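Local coordinates for protein NADH dehydrogenase, putative (Plasmodium falciparum, PDB 5JWC) that probably transfers electrons from NADH to ubiquinone by way of a bound FAD, as a single-polypeptide type II NADH dehydrogenase of the malaria parasite, at residues 346-351 and 383-388; 74-79 and 515-520; 111-116 and 128-133. One frame throughout, in Å; residues are numbered along the deposited sequence.

Contact 1: 346-351 and 383-388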
loop_
_atom_site.group_PDB
_atom_site.type_symbol
_atom_site.label_atom_id
_atom_site.label_comp_id
_atom_site.label_asym_id
_atom_site.label_seq_id
_atom_site.Cartn_x
_atom_site.Cartn_y
_atom_site.Cartn_z
ATOM N N ILE A 346 37.438 0.630 0.816
ATOM C CA ILE A 346 38.566 -0.079 0.222
ATOM C C ILE A 346 39.906 0.485 0.730
ATOM O O ILE A 346 40.117 1.699 0.719
ATOM C CB ILE A 346 38.531 0.005 -1.323
ATOM C CG1 ILE A 346 37.224 -0.599 -1.867
ATOM C CG2 ILE A 346 39.759 -0.693 -1.939
ATOM C CD1 ILE A 346 37.159 -0.634 -3.373
ATOM N N GLN A 347 40.791 -0.395 1.196
ATOM C CA GLN A 347 42.161 -0.020 1.533
ATOM C C GLN A 347 43.085 -0.825 0.634
ATOM O O GLN A 347 43.361 -1.994 0.913
ATOM C CB GLN A 347 42.467 -0.279 3.012
ATOM C CG GLN A 347 43.964 -0.156 3.346
ATOM C CD GLN A 347 44.532 1.228 2.997
ATOM O OE1 GLN A 347 44.229 2.217 3.672
ATOM N NE2 GLN A 347 45.334 1.304 1.924
ATOM N N PRO A 348 43.526 -0.226 -0.480
ATOM C CA PRO A 348 44.227 -1.005 -1.499
ATOM C C PRO A 348 45.650 -1.344 -1.089
ATOM O O PRO A 348 46.180 -0.738 -0.158
ATOM C CB PRO A 348 44.235 -0.079 -2.712
ATOM C CG PRO A 348 44.222 1.282 -2.106
ATOM C CD PRO A 348 43.357 1.181 -0.883
ATOM N N LYS A 349 46.226 -2.317 -1.787
ATOM C CA LYS A 349 47.634 -2.647 -1.663
ATOM C C LYS A 349 48.455 -1.376 -1.878
ATOM O O LYS A 349 48.225 -0.644 -2.836
ATOM C CB LYS A 349 48.018 -3.720 -2.682
ATOM C CG LYS A 349 49.482 -4.141 -2.613
ATOM C CD LYS A 349 49.847 -5.009 -3.802
ATOM C CE LYS A 349 49.188 -6.372 -3.712
ATOM N NZ LYS A 349 49.505 -7.208 -4.900
ATOM N N LEU A 350 49.419 -1.133 -0.992
ATOM C CA LEU A 350 50.176 0.115 -0.986
ATOM C C LEU A 350 51.293 0.123 -2.024
ATOM O O LEU A 350 52.166 -0.745 -2.034
ATOM C CB LEU A 350 50.749 0.366 0.408
ATOM C CG LEU A 350 49.701 0.564 1.504
ATOM C CD1 LEU A 350 50.299 0.382 2.897
ATOM C CD2 LEU A 350 49.062 1.949 1.381
ATOM N N LEU A 351 51.250 1.129 -2.891
ATOM C CA LEU A 351 52.280 1.363 -3.895
ATOM C C LEU A 351 53.651 1.422 -3.231
ATOM O O LEU A 351 54.614 0.806 -3.698
ATOM C CB LEU A 351 52.013 2.678 -4.622
ATOM C CG LEU A 351 50.893 2.684 -5.656
ATOM C CD1 LEU A 351 50.607 4.095 -6.108
ATOM C CD2 LEU A 351 51.264 1.821 -6.835
ATOM N N PHE A 383 46.895 -1.768 -8.707
ATOM C CA PHE A 383 46.765 -0.638 -7.790
ATOM C C PHE A 383 45.703 0.345 -8.303
ATOM O O PHE A 383 45.981 1.129 -9.205
ATOM C CB PHE A 383 48.104 0.101 -7.635
ATOM C CG PHE A 383 49.258 -0.767 -7.198
ATOM C CD1 PHE A 383 49.495 -1.011 -5.851
ATOM C CD2 PHE A 383 50.140 -1.290 -8.135
ATOM C CE1 PHE A 383 50.582 -1.784 -5.452
ATOM C CE2 PHE A 383 51.225 -2.073 -7.742
ATOM C CZ PHE A 383 51.440 -2.320 -6.401
ATOM N N PRO A 384 44.481 0.305 -7.738
ATOM C CA PRO A 384 43.448 1.196 -8.298
ATOM C C PRO A 384 43.775 2.681 -8.090
ATOM O O PRO A 384 43.284 3.532 -8.834
ATOM C CB PRO A 384 42.180 0.799 -7.524
ATOM C CG PRO A 384 42.683 0.247 -6.233
ATOM C CD PRO A 384 43.982 -0.474 -6.590
ATOM N N GLN A 385 44.601 2.990 -7.095
ATOM C CA GLN A 385 44.930 4.378 -6.802
ATOM C C GLN A 385 45.785 5.040 -7.911
ATOM O O GLN A 385 45.937 6.252 -7.927
ATOM C CB GLN A 385 45.611 4.496 -5.426
ATOM C CG GLN A 385 46.931 3.772 -5.263
ATOM C CD GLN A 385 46.764 2.333 -4.808
ATOM O OE1 GLN A 385 46.001 1.567 -5.398
ATOM N NE2 GLN A 385 47.497 1.954 -3.767
ATOM N N LEU A 386 46.298 4.254 -8.853
ATOM C CA LEU A 386 47.035 4.796 -9.999
ATOM C C LEU A 386 46.135 5.185 -11.142
ATOM O O LEU A 386 46.604 5.716 -12.157
ATOM C CB LEU A 386 48.067 3.780 -10.524
ATOM C CG LEU A 386 49.302 3.565 -9.667
ATOM C CD1 LEU A 386 50.179 2.468 -10.270
ATOM C CD2 LEU A 386 50.075 4.861 -9.573
ATOM N N SER A 387 44.851 4.871 -11.007
ATOM C CA SER A 387 43.885 5.197 -12.041
ATOM C C SER A 387 43.871 6.699 -12.312
ATOM O O SER A 387 44.004 7.511 -11.385
ATOM C CB SER A 387 42.485 4.730 -11.632
ATOM O OG SER A 387 41.514 5.134 -12.579
ATOM N N ILE A 388 43.703 7.072 -13.575
ATOM C CA ILE A 388 43.601 8.488 -13.911
ATOM C C ILE A 388 42.337 9.102 -13.293
ATOM O O ILE A 388 42.244 10.313 -13.153
ATOM C CB ILE A 388 43.595 8.714 -15.436
ATOM C CG1 ILE A 388 42.464 7.924 -16.095
ATOM C CG2 ILE A 388 44.929 8.303 -16.053
ATOM C CD1 ILE A 388 42.258 8.291 -17.563
#
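Leu351 is the main bump here, and Phe383, Gln385 and Leu386 make the hollow that takes it. Its two methyls split the work. Leu351 CD2 settles over one face of the Phe383 ring, 3.5 Å from the ring centroid and 20° off the normal, a CH-pi contact that lies displaced toward the CG side of the ring. Leu351 CD1 turns to the other wall of the hollow, where it meets Leu386 CD2 at 3.6 Å and the CG of Gln385. The phenyl ring is also touched at its rim: Lys349 O lies near the ring plane, 3.3 Å from Phe383 CD1, while the aliphatic part of the lysine passes CE1 with its CD.

A second, smaller fit is made by two prolines. Pro348 CB rests 3.9 Å from Pro384 CG, and the amide of Gln385 is laid against the Pro348 ring. That amide reaches back because the glutamine chain bends at chi2 (-88°), which brings NE2 within 2.9 Å of Lys349 O in a hydrogen bond with an N-H...O angle of 153°. The carbonyl oxygen lies close to the amide plane, but the nitrogen sits tilted out of the plane of the Lys349 carbonyl. NE2 bonds to Asp414 as well, so two acceptors fix the rotation of the amide; its OE1 is buried against Pro348 CB and has no polar partner in the model.

The loop following strand 344-346 is thus fitted to the short 3-10 turn 384-386 of the helical insertion. Helix 403-416 closes over both: Leu410 and Ile413 pack on Leu351, Ile413 also reaches Leu386, and Asp414 accepts the backbone N-H of Leu351. Helix 376-380 adds Leu379 against Leu386.

Contact 2: 74-79 and 515-520. With 4W0 (5-fluoro-3-methyl-2-{4-[4-(trifluoromethoxy)benzyl]phenyl}quinolin-4(1H)-one), chain L; TRT (fragment of triton X-100), chain I.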
loop_
_atom_site.group_PDB
_atom_site.type_symbol
_atom_site.label_atom_id
_atom_site.label_comp_id
_atom_site.label_asym_id
_atom_site.label_seq_id
_atom_site.Cartn_x
_atom_site.Cartn_y
_atom_site.Cartn_z
ATOM N N SER A 74 5.447 11.687 -2.272
ATOM C CA SER A 74 4.412 12.599 -2.759
ATOM C C SER A 74 3.335 11.839 -3.504
ATOM O O SER A 74 2.278 12.388 -3.815
ATOM C CB SER A 74 5.011 13.638 -3.700
ATOM O OG SER A 74 5.645 12.958 -4.774
ATOM N N GLY A 75 3.652 10.593 -3.845
ATOM C CA GLY A 75 2.776 9.756 -4.641
ATOM C C GLY A 75 2.972 9.904 -6.142
ATOM O O GLY A 75 2.137 9.458 -6.919
ATOM N N THR A 76 4.072 10.520 -6.564
ATOM C CA THR A 76 4.361 10.635 -7.996
ATOM C C THR A 76 4.561 9.255 -8.656
ATOM O O THR A 76 4.178 9.041 -9.807
ATOM C CB THR A 76 5.616 11.520 -8.248
ATOM O OG1 THR A 76 5.316 12.885 -7.930
ATOM C CG2 THR A 76 6.059 11.448 -9.702
ATOM N N LEU A 77 5.180 8.328 -7.931
ATOM C CA LEU A 77 5.334 6.957 -8.409
ATOM C C LEU A 77 4.834 6.010 -7.322
ATOM O O LEU A 77 4.757 6.402 -6.167
ATOM C CB LEU A 77 6.793 6.658 -8.741
ATOM C CG LEU A 77 7.425 7.498 -9.844
ATOM C CD1 LEU A 77 8.918 7.173 -9.926
ATOM C CD2 LEU A 77 6.743 7.220 -11.166
ATOM N N SER A 78 4.520 4.770 -7.681
ATOM C CA SER A 78 3.999 3.803 -6.717
ATOM C C SER A 78 5.046 2.764 -6.291
ATOM O O SER A 78 6.157 2.692 -6.836
ATOM C CB SER A 78 2.782 3.080 -7.297
ATOM O OG SER A 78 3.151 2.342 -8.454
ATOM N N VAL A 79 4.677 1.951 -5.308
ATOM C CA VAL A 79 5.582 0.960 -4.780
ATOM C C VAL A 79 6.004 -0.060 -5.839
ATOM O O VAL A 79 7.120 -0.567 -5.786
ATOM C CB VAL A 79 4.957 0.259 -3.558
ATOM C CG1 VAL A 79 5.790 -0.946 -3.109
ATOM C CG2 VAL A 79 4.864 1.251 -2.422
ATOM N N TYR A 515 -5.098 11.677 -13.895
ATOM C CA TYR A 515 -5.973 11.627 -12.724
ATOM C C TYR A 515 -5.361 12.267 -11.487
ATOM O O TYR A 515 -6.041 12.422 -10.491
ATOM C CB TYR A 515 -6.368 10.167 -12.419
ATOM C CG TYR A 515 -6.915 9.443 -13.637
ATOM C CD1 TYR A 515 -8.171 9.759 -14.149
ATOM C CD2 TYR A 515 -6.180 8.466 -14.281
ATOM C CE1 TYR A 515 -8.670 9.121 -15.268
ATOM C CE2 TYR A 515 -6.679 7.816 -15.411
ATOM C CZ TYR A 515 -7.921 8.148 -15.888
ATOM O OH TYR A 515 -8.405 7.511 -17.004
ATOM N N GLY A 516 -4.084 12.638 -11.553
ATOM C CA GLY A 516 -3.396 13.255 -10.424
ATOM C C GLY A 516 -2.886 12.256 -9.391
ATOM O O GLY A 516 -3.207 11.076 -9.453
ATOM N N ARG A 517 -2.091 12.731 -8.437
ATOM C CA ARG A 517 -1.600 11.878 -7.367
ATOM C C ARG A 517 -2.726 11.475 -6.406
ATOM O O ARG A 517 -3.671 12.225 -6.198
ATOM C CB ARG A 517 -0.458 12.571 -6.621
ATOM C CG ARG A 517 0.811 12.671 -7.474
ATOM C CD ARG A 517 1.845 13.541 -6.799
ATOM N NE ARG A 517 1.599 14.918 -7.136
ATOM C CZ ARG A 517 2.414 15.670 -7.861
ATOM N NH1 ARG A 517 2.066 16.915 -8.123
ATOM N NH2 ARG A 517 3.577 15.187 -8.284
ATOM N N PRO A 518 -2.641 10.259 -5.849
ATOM C CA PRO A 518 -3.702 9.724 -4.984
ATOM C C PRO A 518 -3.653 10.295 -3.564
ATOM O O PRO A 518 -2.580 10.671 -3.077
ATOM C CB PRO A 518 -3.410 8.216 -4.979
ATOM C CG PRO A 518 -1.924 8.136 -5.183
ATOM C CD PRO A 518 -1.607 9.249 -6.149
ATOM N N PHE A 519 -4.808 10.346 -2.915
ATOM C CA PHE A 519 -4.905 10.751 -1.525
ATOM C C PHE A 519 -5.224 9.567 -0.602
ATOM O O PHE A 519 -5.317 9.734 0.612
ATOM C CB PHE A 519 -5.966 11.856 -1.374
ATOM C CG PHE A 519 -5.498 13.197 -1.861
ATOM C CD1 PHE A 519 -4.918 14.100 -0.979
ATOM C CD2 PHE A 519 -5.595 13.538 -3.199
ATOM C CE1 PHE A 519 -4.457 15.334 -1.419
ATOM C CE2 PHE A 519 -5.136 14.775 -3.655
ATOM C CZ PHE A 519 -4.567 15.674 -2.760
ATOM N N ILE A 520 -5.382 8.373 -1.174
ATOM C CA ILE A 520 -5.727 7.202 -0.371
ATOM C C ILE A 520 -4.607 6.861 0.602
ATOM O O ILE A 520 -3.429 6.805 0.229
ATOM C CB ILE A 520 -6.057 5.960 -1.262
ATOM C CG1 ILE A 520 -6.283 4.711 -0.413
ATOM C CG2 ILE A 520 -4.966 5.709 -2.252
ATOM C CD1 ILE A 520 -7.545 4.809 0.429
HETATM C C1 4W0 L . 2.683 6.324 -2.994
HETATM C C2 4W0 L . 1.877 5.682 -2.047
HETATM C C3 4W0 L . 0.656 5.115 -2.471
HETATM C C4 4W0 L . 0.235 5.160 -3.817
HETATM C C5 4W0 L . 1.053 5.802 -4.749
HETATM C C6 4W0 L . 2.268 6.370 -4.350
HETATM O O1 4W0 L . -6.676 2.122 6.805
HETATM C C7 4W0 L . -1.068 4.536 -4.248
HETATM C C8 4W0 L . -1.893 3.873 -3.257
HETATM C C9 4W0 L . -1.418 3.855 -1.853
HETATM C C10 4W0 L . -2.113 3.151 -0.741
HETATM C C11 4W0 L . -2.233 1.780 -0.949
HETATM C C12 4W0 L . -2.832 0.988 -0.003
HETATM C C13 4W0 L . -3.259 1.575 1.159
HETATM C C14 4W0 L . -3.107 2.935 1.409
HETATM C C15 4W0 L . -2.516 3.733 0.440
HETATM O O2 4W0 L . -1.450 4.581 -5.401
HETATM N N 4W0 L . -0.169 4.438 -1.473
HETATM C C16 4W0 L . -3.856 0.601 2.127
HETATM C C17 4W0 L . -4.614 1.053 3.332
HETATM C C18 4W0 L . -5.776 1.800 3.214
HETATM C C19 4W0 L . -6.467 2.154 4.368
HETATM C C20 4W0 L . -5.993 1.761 5.617
HETATM C C21 4W0 L . -4.832 1.002 5.711
HETATM C C22 4W0 L . -4.142 0.643 4.566
HETATM C C23 4W0 L . -3.196 3.242 -3.707
HETATM F F1 4W0 L . 0.672 5.859 -6.018
HETATM C C24 4W0 L . -6.730 3.489 7.202
HETATM F F2 4W0 L . -5.575 4.084 6.874
HETATM F F3 4W0 L . -6.969 3.613 8.529
HETATM F F4 4W0 L . -7.758 4.086 6.575
HETATM O O21 TRT I . -9.100 13.290 -18.883
HETATM C C20 TRT I . -9.385 12.270 -17.949
HETATM C C19 TRT I . -8.974 10.925 -18.549
HETATM O O18 TRT I . -10.023 9.951 -18.280
HETATM C C17 TRT I . -11.071 9.964 -19.245
HETATM C C16 TRT I . -11.062 8.597 -20.020
HETATM O O15 TRT I . -10.364 7.636 -19.173
HETATM C C12 TRT I . -10.340 6.269 -19.632
HETATM C C13 TRT I . -10.900 5.898 -20.884
HETATM C C14 TRT I . -10.866 4.561 -21.294
HETATM C C11 TRT I . -9.749 5.301 -18.815
HETATM C C10 TRT I . -9.706 3.960 -19.230
HETATM C C9 TRT I . -10.270 3.592 -20.466
HETATM C C6 TRT I . -10.178 2.128 -20.891
HETATM C C8 TRT I . -11.162 1.337 -20.012
HETATM C C7 TRT I . -10.566 1.928 -22.358
HETATM C C5 TRT I . -8.707 1.603 -20.633
HETATM C C1 TRT I . -7.431 2.263 -21.350
HETATM C C2 TRT I . -6.310 2.356 -20.311
HETATM C C4 TRT I . -7.571 3.656 -21.998
HETATM C C3 TRT I . -6.970 1.318 -22.447
HETATM O O HOH W 1 0.082 10.910 -3.268
#
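Arg517 and Thr76 lie side by side and point the same way, the arginine being the longer of the two. Its chain bends at chi3 (-86°), which swings the guanidinium round so that NH2 meets Thr76 OG1 at 2.9 Å. The hydroxyl oxygen sits at the guanidinium edge, only 7° out of its plane, and the N-H...O angle is 147°. Further back, the methylenes slide along the backbone of the other segment: Arg517 CG is 3.5 Å from Gly75 O, and Arg517 CD comes nearer still to Ser74 O, at 3.2 Å.

Glu206 accepts from both Ser74 OG and Thr76 OG1, a second-shell hold on the hydroxyl that receives NH2, while Glu214 forms a salt bridge with Arg517 NH1 and probably offsets its charge. One water donates to Ser74 O and Pro518 O, each at 2.7 Å, and joins the two backbones where no direct bond does.

Gly75 ends helix 69-74 with positive phi, and this backbone, passing close to Arg517 and Pro518, suits a glycine. 4W0 C6 of the quinolone RYL-552 lies 3.4 Å from Gly75 CA. Pro518 CG comes within 3.6 Å of 4W0 F1 on the fused ring. Ile520 puts CG2 against the inhibitor's methyl, C23, at 3.4 Å. Asn80 of the second subunit hydrogen-bonds the same molecule.

This is a quinolone inhibitor site at the subunit interface, walled by the turn after helix 69-74 and the C-terminal tail; Arg517 also touches another RYL-552 molecule, and the flavin is well away, about 13 Å from the Ser74 side chain.

Contact 3: 111-116 and 128-133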
loop_
_atom_site.group_PDB
_atom_site.type_symbol
_atom_site.label_atom_id
_atom_site.label_comp_id
_atom_site.label_asym_id
_atom_site.label_seq_id
_atom_site.Cartn_x
_atom_site.Cartn_y
_atom_site.Cartn_z
ATOM N N GLU A 111 36.450 -17.947 11.456
ATOM C CA GLU A 111 37.356 -19.095 11.574
ATOM C C GLU A 111 36.641 -20.407 11.275
ATOM O O GLU A 111 37.187 -21.281 10.599
ATOM C CB GLU A 111 38.007 -19.141 12.953
ATOM C CG GLU A 111 38.733 -17.855 13.281
ATOM C CD GLU A 111 39.620 -17.943 14.507
ATOM O OE1 GLU A 111 39.289 -18.712 15.436
ATOM O OE2 GLU A 111 40.661 -17.247 14.526
ATOM N N ASP A 112 35.404 -20.533 11.743
ATOM C CA ASP A 112 34.642 -21.750 11.497
ATOM C C ASP A 112 33.708 -21.678 10.279
ATOM O O ASP A 112 32.982 -22.636 10.008
ATOM C CB ASP A 112 33.857 -22.111 12.757
ATOM C CG ASP A 112 34.776 -22.440 13.933
ATOM O OD1 ASP A 112 35.750 -23.199 13.726
ATOM O OD2 ASP A 112 34.535 -21.936 15.054
ATOM N N LYS A 113 33.739 -20.552 9.557
ATOM C CA LYS A 113 33.020 -20.395 8.282
ATOM C C LYS A 113 31.513 -20.639 8.376
ATOM O O LYS A 113 30.929 -21.331 7.548
ATOM C CB LYS A 113 33.648 -21.323 7.243
ATOM C CG LYS A 113 35.133 -20.993 7.034
ATOM C CD LYS A 113 35.826 -21.838 5.977
ATOM C CE LYS A 113 34.941 -22.225 4.835
ATOM N NZ LYS A 113 35.657 -23.218 3.973
ATOM N N TYR A 114 30.895 -20.068 9.399
ATOM C CA TYR A 114 29.445 -20.030 9.495
ATOM C C TYR A 114 28.970 -18.696 10.053
ATOM O O TYR A 114 29.762 -17.906 10.581
ATOM C CB TYR A 114 28.915 -21.194 10.361
ATOM C CG TYR A 114 29.162 -21.047 11.842
ATOM C CD1 TYR A 114 30.292 -21.605 12.441
ATOM C CD2 TYR A 114 28.259 -20.376 12.651
ATOM C CE1 TYR A 114 30.517 -21.470 13.811
ATOM C CE2 TYR A 114 28.473 -20.236 14.013
ATOM C CZ TYR A 114 29.600 -20.786 14.588
ATOM O OH TYR A 114 29.799 -20.632 15.945
ATOM N N ILE A 115 27.667 -18.452 9.939
ATOM C CA ILE A 115 27.047 -17.261 10.504
ATOM C C ILE A 115 25.896 -17.653 11.424
ATOM O O ILE A 115 25.290 -18.704 11.248
ATOM C CB ILE A 115 26.485 -16.307 9.410
ATOM C CG1 ILE A 115 25.449 -17.036 8.544
ATOM C CG2 ILE A 115 27.609 -15.727 8.551
ATOM C CD1 ILE A 115 24.729 -16.141 7.530
ATOM N N ASN A 116 25.604 -16.800 12.397
ATOM C CA ASN A 116 24.362 -16.879 13.152
ATOM C C ASN A 116 23.348 -15.841 12.681
ATOM O O ASN A 116 23.677 -14.656 12.547
ATOM C CB ASN A 116 24.610 -16.673 14.644
ATOM C CG ASN A 116 25.184 -17.902 15.315
ATOM O OD1 ASN A 116 25.110 -19.009 14.780
ATOM N ND2 ASN A 116 25.752 -17.713 16.499
ATOM N N PHE A 128 26.267 -22.474 7.399
ATOM C CA PHE A 128 27.641 -22.584 6.965
ATOM C C PHE A 128 27.815 -22.031 5.559
ATOM O O PHE A 128 26.882 -22.058 4.765
ATOM C CB PHE A 128 28.095 -24.045 7.006
ATOM C CG PHE A 128 28.328 -24.564 8.395
ATOM C CD1 PHE A 128 29.552 -24.388 9.019
ATOM C CD2 PHE A 128 27.326 -25.236 9.075
ATOM C CE1 PHE A 128 29.769 -24.863 10.298
ATOM C CE2 PHE A 128 27.538 -25.717 10.357
ATOM C CZ PHE A 128 28.759 -25.525 10.968
ATOM N N TYR A 129 29.018 -21.558 5.248
ATOM C CA TYR A 129 29.307 -21.019 3.921
ATOM C C TYR A 129 30.708 -21.383 3.455
ATOM O O TYR A 129 31.591 -21.615 4.266
ATOM C CB TYR A 129 29.149 -19.486 3.912
ATOM C CG TYR A 129 30.140 -18.766 4.809
ATOM C CD1 TYR A 129 31.422 -18.464 4.366
ATOM C CD2 TYR A 129 29.782 -18.374 6.087
ATOM C CE1 TYR A 129 32.326 -17.815 5.185
ATOM C CE2 TYR A 129 30.672 -17.717 6.910
ATOM C CZ TYR A 129 31.941 -17.443 6.456
ATOM O OH TYR A 129 32.822 -16.793 7.282
ATOM N N ASP A 130 30.912 -21.391 2.142
ATOM C CA ASP A 130 32.252 -21.416 1.564
ATOM C C ASP A 130 32.753 -19.990 1.261
ATOM O O ASP A 130 33.936 -19.681 1.419
ATOM C CB ASP A 130 32.252 -22.268 0.303
ATOM C CG ASP A 130 31.944 -23.726 0.606
ATOM O OD1 ASP A 130 32.598 -24.276 1.513
ATOM O OD2 ASP A 130 31.024 -24.292 -0.017
ATOM N N TYR A 131 31.848 -19.138 0.794
ATOM C CA TYR A 131 32.140 -17.714 0.619
ATOM C C TYR A 131 31.014 -16.881 1.193
ATOM O O TYR A 131 29.840 -17.250 1.084
ATOM C CB TYR A 131 32.319 -17.357 -0.850
ATOM C CG TYR A 131 33.437 -18.071 -1.549
ATOM C CD1 TYR A 131 34.749 -17.634 -1.438
ATOM C CD2 TYR A 131 33.182 -19.194 -2.321
ATOM C CE1 TYR A 131 35.780 -18.300 -2.097
ATOM C CE2 TYR A 131 34.189 -19.858 -2.967
ATOM C CZ TYR A 131 35.485 -19.413 -2.860
ATOM O OH TYR A 131 36.479 -20.107 -3.518
ATOM N N LEU A 132 31.377 -15.741 1.767
ATOM C CA LEU A 132 30.409 -14.824 2.329
ATOM C C LEU A 132 30.533 -13.442 1.664
ATOM O O LEU A 132 31.618 -12.837 1.658
ATOM C CB LEU A 132 30.606 -14.710 3.827
ATOM C CG LEU A 132 29.598 -13.860 4.592
ATOM C CD1 LEU A 132 28.173 -14.420 4.484
ATOM C CD2 LEU A 132 30.040 -13.726 6.033
ATOM N N ILE A 133 29.430 -12.955 1.099
ATOM C CA ILE A 133 29.395 -11.613 0.512
ATOM C C ILE A 133 28.615 -10.663 1.417
ATOM O O ILE A 133 27.382 -10.705 1.481
ATOM C CB ILE A 133 28.743 -11.617 -0.877
ATOM C CG1 ILE A 133 29.162 -12.864 -1.685
ATOM C CG2 ILE A 133 29.056 -10.308 -1.616
ATOM C CD1 ILE A 133 30.644 -12.941 -2.006
#
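Tyr129 lays its ring against the backbone of Lys113, and its own N-H gives the hydrogen bond across the contact, to Lys113 O at 3.0 Å and 167°. Followed outward, the tyrosine leaves CB with CG held between the backbone N and the carbonyl carbon (chi1 64°), which folds the ring back over the opposing peptide. CG and CD2 pass over Lys113 O, the latter at 3.5 Å. CE2 then meets both Lys113 C and Tyr114 N at 3.4 Å, and has the CG2 methyl of Ile115 at its flank. CZ reaches Lys113 CA at 3.6 Å, and OH ends beside that same carbon. Leu132 CB backs the opposite face of the ring, so the ring is held between the Lys113 peptide across the contact and Leu132 of its own segment.

Next to it, Tyr114 CB stands over one face of Phe128, 3.9 Å from the ring centroid, a CH-pi contact. The two rings themselves meet obliquely, their planes at 59°. Deeper in, Ile115 CG2 touches Leu132 CD2.

Tyr114 and Phe128 form an antiparallel non-hydrogen-bonded pair, while Lys113 and Tyr114 together face Phe109 in a G1 beta bulge. Such a hairpin edge, with strands 99-109, 114-118 and 124-128 paired antiparallel and joined to the parallel 53-57, 30-34 and 131-134, belongs to the Rossmann-type FAD-binding domain of the pyridine nucleotide-disulphide oxidoreductase family.

In the fold
From the N terminus, the chain first passes 74-79, which waits for its partner until the C-terminal tail: contact 2 closes a loop of 435 intervening residues, and the other two contacts are nested within it. Contact 3 comes next and closes a short loop, pairing the start of strand 114-118 with the end of 124-128 and with the run into strand 131-134. Contact 1 opens only after that and ties the end of the oxidoreductase core to the helical insertion, so contacts 3 and 1 follow in series and none cross. Contacts 1 and 2 lie on opposite sides of the chain's centre, their centres about 46 Å apart; contact 3 is nearer to contact 1, about 28 Å between centres.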